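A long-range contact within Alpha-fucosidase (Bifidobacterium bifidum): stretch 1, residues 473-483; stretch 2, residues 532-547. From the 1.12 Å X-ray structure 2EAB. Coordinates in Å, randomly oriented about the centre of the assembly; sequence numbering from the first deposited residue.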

# COMPACT_ATOMS: atom_id res chain seq x y z
N THR A 473 -5.32 -20.64 21.07
CA THR A 473 -6.53 -19.79 21.07
C THR A 473 -6.69 -19.13 19.71
O THR A 473 -5.86 -18.31 19.32
CB THR A 473 -6.46 -18.74 22.21
OG1 THR A 473 -6.40 -19.41 23.47
CG2 THR A 473 -7.69 -17.83 22.20
N PRO A 474 -7.76 -19.48 18.96
CA PRO A 474 -7.90 -18.93 17.60
C PRO A 474 -8.01 -17.42 17.57
O PRO A 474 -8.44 -16.80 18.54
CB PRO A 474 -9.22 -19.55 17.10
CG PRO A 474 -9.40 -20.77 17.93
CD PRO A 474 -8.86 -20.41 19.28
N ILE A 475 -7.61 -16.83 16.45
CA ILE A 475 -7.84 -15.42 16.21
C ILE A 475 -9.33 -15.16 16.43
O ILE A 475 -10.19 -15.90 15.90
CB ILE A 475 -7.44 -15.02 14.78
CG1 ILE A 475 -5.93 -15.21 14.58
CG2 ILE A 475 -7.84 -13.57 14.51
CD1 ILE A 475 -5.47 -15.05 13.15
N GLY A 476 -9.64 -14.14 17.22
CA GLY A 476 -11.02 -13.82 17.55
C GLY A 476 -11.39 -14.16 18.98
O GLY A 476 -12.30 -13.56 19.54
N GLU A 477 -10.68 -15.13 19.55
CA GLU A 477 -11.02 -15.67 20.87
C GLU A 477 -10.05 -15.24 21.97
O GLU A 477 -10.24 -15.57 23.14
CB GLU A 477 -11.10 -17.20 20.82
CG GLU A 477 -12.03 -17.74 19.74
CD GLU A 477 -13.40 -17.11 19.78
OE1 GLU A 477 -14.06 -17.19 20.84
OE2 GLU A 477 -13.83 -16.55 18.75
N GLY A 478 -9.02 -14.49 21.59
CA GLY A 478 -8.04 -13.97 22.54
C GLY A 478 -8.47 -12.65 23.15
O GLY A 478 -9.53 -12.12 22.82
N GLU A 479 -7.64 -12.12 24.04
CA GLU A 479 -7.94 -10.88 24.74
C GLU A 479 -7.56 -9.62 23.97
O GLU A 479 -7.93 -8.51 24.35
CB GLU A 479 -7.30 -10.87 26.13
CG GLU A 479 -7.93 -11.86 27.08
CD GLU A 479 -9.42 -11.60 27.26
OE1 GLU A 479 -9.78 -10.48 27.69
OE2 GLU A 479 -10.22 -12.51 26.95
N GLY A 480 -6.82 -9.79 22.88
CA GLY A 480 -6.40 -8.66 22.07
C GLY A 480 -4.97 -8.74 21.60
O GLY A 480 -4.12 -9.38 22.23
N TYR A 481 -4.72 -8.08 20.48
CA TYR A 481 -3.39 -7.98 19.91
C TYR A 481 -3.10 -6.51 19.64
O TYR A 481 -3.95 -5.78 19.13
CB TYR A 481 -3.23 -8.87 18.66
CG TYR A 481 -4.30 -8.65 17.61
CD1 TYR A 481 -4.02 -7.93 16.45
CD2 TYR A 481 -5.59 -9.17 17.77
CE1 TYR A 481 -5.00 -7.72 15.49
CE2 TYR A 481 -6.57 -8.97 16.81
CZ TYR A 481 -6.27 -8.24 15.68
OH TYR A 481 -7.24 -8.03 14.72
N MET A 482 -1.90 -6.09 20.01
CA MET A 482 -1.49 -4.70 19.91
C MET A 482 -0.24 -4.62 19.05
O MET A 482 0.67 -5.43 19.19
CB MET A 482 -1.21 -4.16 21.32
CG MET A 482 -0.81 -2.70 21.35
SD MET A 482 -0.30 -2.18 23.00
CE MET A 482 -1.61 -1.03 23.46
N ALA A 483 -0.22 -3.63 18.15
CA ALA A 483 0.96 -3.32 17.35
C ALA A 483 0.96 -1.83 17.08
O ALA A 483 -0.06 -1.15 17.27
CB ALA A 483 0.99 -4.12 16.06
N TYR A 532 -14.00 -10.99 10.26
CA TYR A 532 -14.77 -10.98 11.50
C TYR A 532 -13.92 -11.43 12.69
O TYR A 532 -13.95 -10.80 13.74
CB TYR A 532 -16.03 -11.85 11.40
CG TYR A 532 -16.74 -11.96 12.73
CD1 TYR A 532 -17.41 -10.86 13.27
CD2 TYR A 532 -16.71 -13.14 13.47
CE1 TYR A 532 -18.04 -10.94 14.50
CE2 TYR A 532 -17.35 -13.23 14.71
CZ TYR A 532 -18.01 -12.12 15.22
OH TYR A 532 -18.64 -12.18 16.44
N ALA A 533 -13.17 -12.52 12.52
CA ALA A 533 -12.31 -13.00 13.60
C ALA A 533 -11.34 -11.91 14.07
O ALA A 533 -11.20 -11.66 15.26
CB ALA A 533 -11.58 -14.27 13.19
N LEU A 534 -10.68 -11.25 13.12
CA LEU A 534 -9.75 -10.17 13.45
C LEU A 534 -10.42 -9.01 14.16
O LEU A 534 -9.91 -8.49 15.16
CB LEU A 534 -9.04 -9.67 12.19
CG LEU A 534 -7.97 -10.59 11.60
CD1 LEU A 534 -7.65 -10.20 10.17
CD2 LEU A 534 -6.71 -10.57 12.46
N LEU A 535 -11.57 -8.60 13.62
CA LEU A 535 -12.31 -7.46 14.17
C LEU A 535 -12.88 -7.76 15.55
O LEU A 535 -12.91 -6.87 16.40
CB LEU A 535 -13.42 -7.02 13.22
CG LEU A 535 -12.94 -6.23 12.00
CD1 LEU A 535 -14.00 -6.22 10.93
CD2 LEU A 535 -12.55 -4.81 12.39
N LYS A 536 -13.34 -8.99 15.74
CA LYS A 536 -13.91 -9.40 17.02
C LYS A 536 -12.88 -9.23 18.14
O LYS A 536 -13.18 -8.63 19.18
CB LYS A 536 -14.36 -10.86 16.93
CG LYS A 536 -14.91 -11.44 18.22
CD LYS A 536 -15.25 -12.92 18.03
CE LYS A 536 -15.70 -13.56 19.34
NZ LYS A 536 -16.05 -15.00 19.17
N GLU A 537 -11.67 -9.74 17.93
CA GLU A 537 -10.66 -9.69 18.97
C GLU A 537 -10.11 -8.28 19.18
O GLU A 537 -9.86 -7.89 20.32
CB GLU A 537 -9.55 -10.71 18.73
CG GLU A 537 -8.43 -10.65 19.77
CD GLU A 537 -7.56 -11.89 19.82
OE1 GLU A 537 -7.90 -12.94 19.23
OE2 GLU A 537 -6.52 -11.82 20.50
N GLU A 538 -9.91 -7.51 18.11
CA GLU A 538 -9.43 -6.14 18.30
C GLU A 538 -10.50 -5.24 18.94
O GLU A 538 -10.17 -4.34 19.72
CB GLU A 538 -8.87 -5.54 17.01
CG GLU A 538 -8.09 -4.23 17.21
CD GLU A 538 -6.76 -4.42 17.93
OE1 GLU A 538 -6.37 -5.59 18.18
OE2 GLU A 538 -6.10 -3.39 18.24
N SER A 539 -11.76 -5.47 18.61
CA SER A 539 -12.85 -4.73 19.24
C SER A 539 -12.96 -5.11 20.72
O SER A 539 -13.12 -4.24 21.57
CB SER A 539 -14.18 -4.95 18.52
OG SER A 539 -14.11 -4.44 17.20
N HIS A 540 -12.85 -6.40 21.02
CA HIS A 540 -12.79 -6.86 22.40
C HIS A 540 -11.68 -6.14 23.16
O HIS A 540 -11.88 -5.66 24.28
CB HIS A 540 -12.53 -8.36 22.45
CG HIS A 540 -12.53 -8.92 23.83
ND1 HIS A 540 -11.40 -9.05 24.60
CD2 HIS A 540 -13.56 -9.35 24.60
CE1 HIS A 540 -11.73 -9.56 25.78
NE2 HIS A 540 -13.03 -9.75 25.80
N PHE A 541 -10.51 -6.06 22.53
CA PHE A 541 -9.34 -5.43 23.11
C PHE A 541 -9.61 -3.97 23.44
O PHE A 541 -9.38 -3.52 24.56
CB PHE A 541 -8.15 -5.56 22.15
CG PHE A 541 -6.88 -4.94 22.64
CD1 PHE A 541 -6.35 -5.28 23.89
CD2 PHE A 541 -6.20 -4.02 21.86
CE1 PHE A 541 -5.17 -4.70 24.34
CE2 PHE A 541 -5.01 -3.45 22.29
CZ PHE A 541 -4.50 -3.78 23.54
N TYR A 542 -10.13 -3.22 22.46
CA TYR A 542 -10.39 -1.81 22.69
C TYR A 542 -11.47 -1.57 23.72
O TYR A 542 -11.29 -0.75 24.62
CB TYR A 542 -10.65 -1.06 21.37
CG TYR A 542 -9.38 -0.39 20.93
CD1 TYR A 542 -8.41 -1.10 20.22
CD2 TYR A 542 -9.12 0.93 21.28
CE1 TYR A 542 -7.21 -0.50 19.87
CE2 TYR A 542 -7.92 1.53 20.93
CZ TYR A 542 -6.97 0.82 20.22
OH TYR A 542 -5.78 1.40 19.87
N VAL A 543 -12.57 -2.31 23.63
CA VAL A 543 -13.67 -2.14 24.57
C VAL A 543 -13.24 -2.45 26.01
O VAL A 543 -13.56 -1.69 26.94
CB VAL A 543 -14.90 -3.00 24.18
CG1 VAL A 543 -15.90 -3.12 25.34
CG2 VAL A 543 -15.57 -2.43 22.94
N ASN A 544 -12.53 -3.55 26.19
CA ASN A 544 -12.22 -4.05 27.53
C ASN A 544 -10.96 -3.49 28.17
O ASN A 544 -10.87 -3.44 29.40
CB ASN A 544 -12.18 -5.58 27.53
CG ASN A 544 -13.55 -6.18 27.39
OD1 ASN A 544 -14.29 -6.29 28.36
ND2 ASN A 544 -13.92 -6.54 26.17
N TYR A 545 -10.01 -3.05 27.36
CA TYR A 545 -8.72 -2.61 27.88
C TYR A 545 -8.34 -1.16 27.59
O TYR A 545 -7.70 -0.51 28.42
CB TYR A 545 -7.60 -3.55 27.42
CG TYR A 545 -7.81 -4.96 27.87
CD1 TYR A 545 -7.34 -5.39 29.11
CD2 TYR A 545 -8.48 -5.88 27.06
CE1 TYR A 545 -7.53 -6.69 29.54
CE2 TYR A 545 -8.68 -7.19 27.48
CZ TYR A 545 -8.20 -7.58 28.72
OH TYR A 545 -8.38 -8.88 29.14
N MET A 546 -8.73 -0.66 26.42
CA MET A 546 -8.21 0.63 25.95
C MET A 546 -9.10 1.84 26.20
O MET A 546 -8.59 2.92 26.52
CB MET A 546 -7.84 0.55 24.46
CG MET A 546 -6.84 -0.55 24.12
SD MET A 546 -5.23 -0.35 24.88
CE MET A 546 -4.60 1.07 23.98
N LEU A 547 -10.41 1.68 26.04
CA LEU A 547 -11.34 2.80 26.19
C LEU A 547 -11.55 3.18 27.65
O LEU A 547 -11.57 2.31 28.53
CB LEU A 547 -12.69 2.47 25.55
CG LEU A 547 -12.69 2.25 24.04
CD1 LEU A 547 -14.08 1.92 23.54
CD2 LEU A 547 -12.13 3.46 23.31
O HOH W 1 -16.78 -16.29 21.54

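Residues 532-546 of stretch 2 are helical, and stretch 1 lies along this helix without regular helix or strand of its own. Together the two bury 914 Å².

The contact opens at Ala 533. Its CB packs 4.0 Å from Ile 475 CG2. Its carbonyl, Ala 533 O, lies 3.2 Å from Gly 476 CA in a CA-H...O contact. The backbones are close here, with Gly 476 CA 4.2 Å from Ala 533 CA. A CB on Gly 476 would sit tight against Ala 533 O, and the backbone angles of Gly 476 call for glycine in any case.

Leu 534 contributes both side chain and backbone. Its CD2 meets Ile 475 CG2 at 3.8 Å and Tyr 481 CZ at 4.0 Å. Its carbonyl, Leu 534 O, accepts a hydrogen bond of 2.7 Å from Tyr 481 OH, near the plane of the tyrosine ring.

Lys 536 points toward stretch 1 with all four chi angles t. This extended chain brings Lys 536 NZ to 2.7 Å from Glu 477 OE2, forming a salt bridge. Water 1 adds a second link: it donates to Glu 477 OE1 (2.9 Å) and accepts from Lys 536 NZ (2.8 Å).

Glu 537 is buried, and its carboxylate gathers three backbone amides of stretch 1. Glu 537 OE1 accepts from Gly 476 N at 2.9 Å and, weakly, from Gly 478 N at 3.0 Å. Glu 537 OE2 accepts a weak bond from Gly 480 N at 3.1 Å. The two carboxylate oxygens thus meet amides of a stretch that makes no backbone-to-backbone hydrogen bonds with the helix. A CB on Gly 478 would clash with Glu 537 OE2.

Glu 538 places OE1 over one face of the Tyr 481 ring. Glu 538 OE1 is also 2.6 Å from Tyr 481 O. Two oxygens this close suggest a protonated acid, but the geometry does not settle it.

Phe 541 packs closely against the backbone of stretch 1. Its CB is 3.6 Å from Gly 480 CA. A CB on Gly 480 would clash with Phe 541 CD1, so the absence of a side chain permits this approach. At the ring edge, Phe 541 CZ meets Met 482 CE at 4.0 Å.

Tyr 545 OH donates a 2.6 Å hydrogen bond to Glu 479 OE1, although the position of that oxygen is less certain. Met 546 closes the contact, its CE 3.7 Å from Met 482 CE. The contact ends in apolar packing, as it began beside Ile 475.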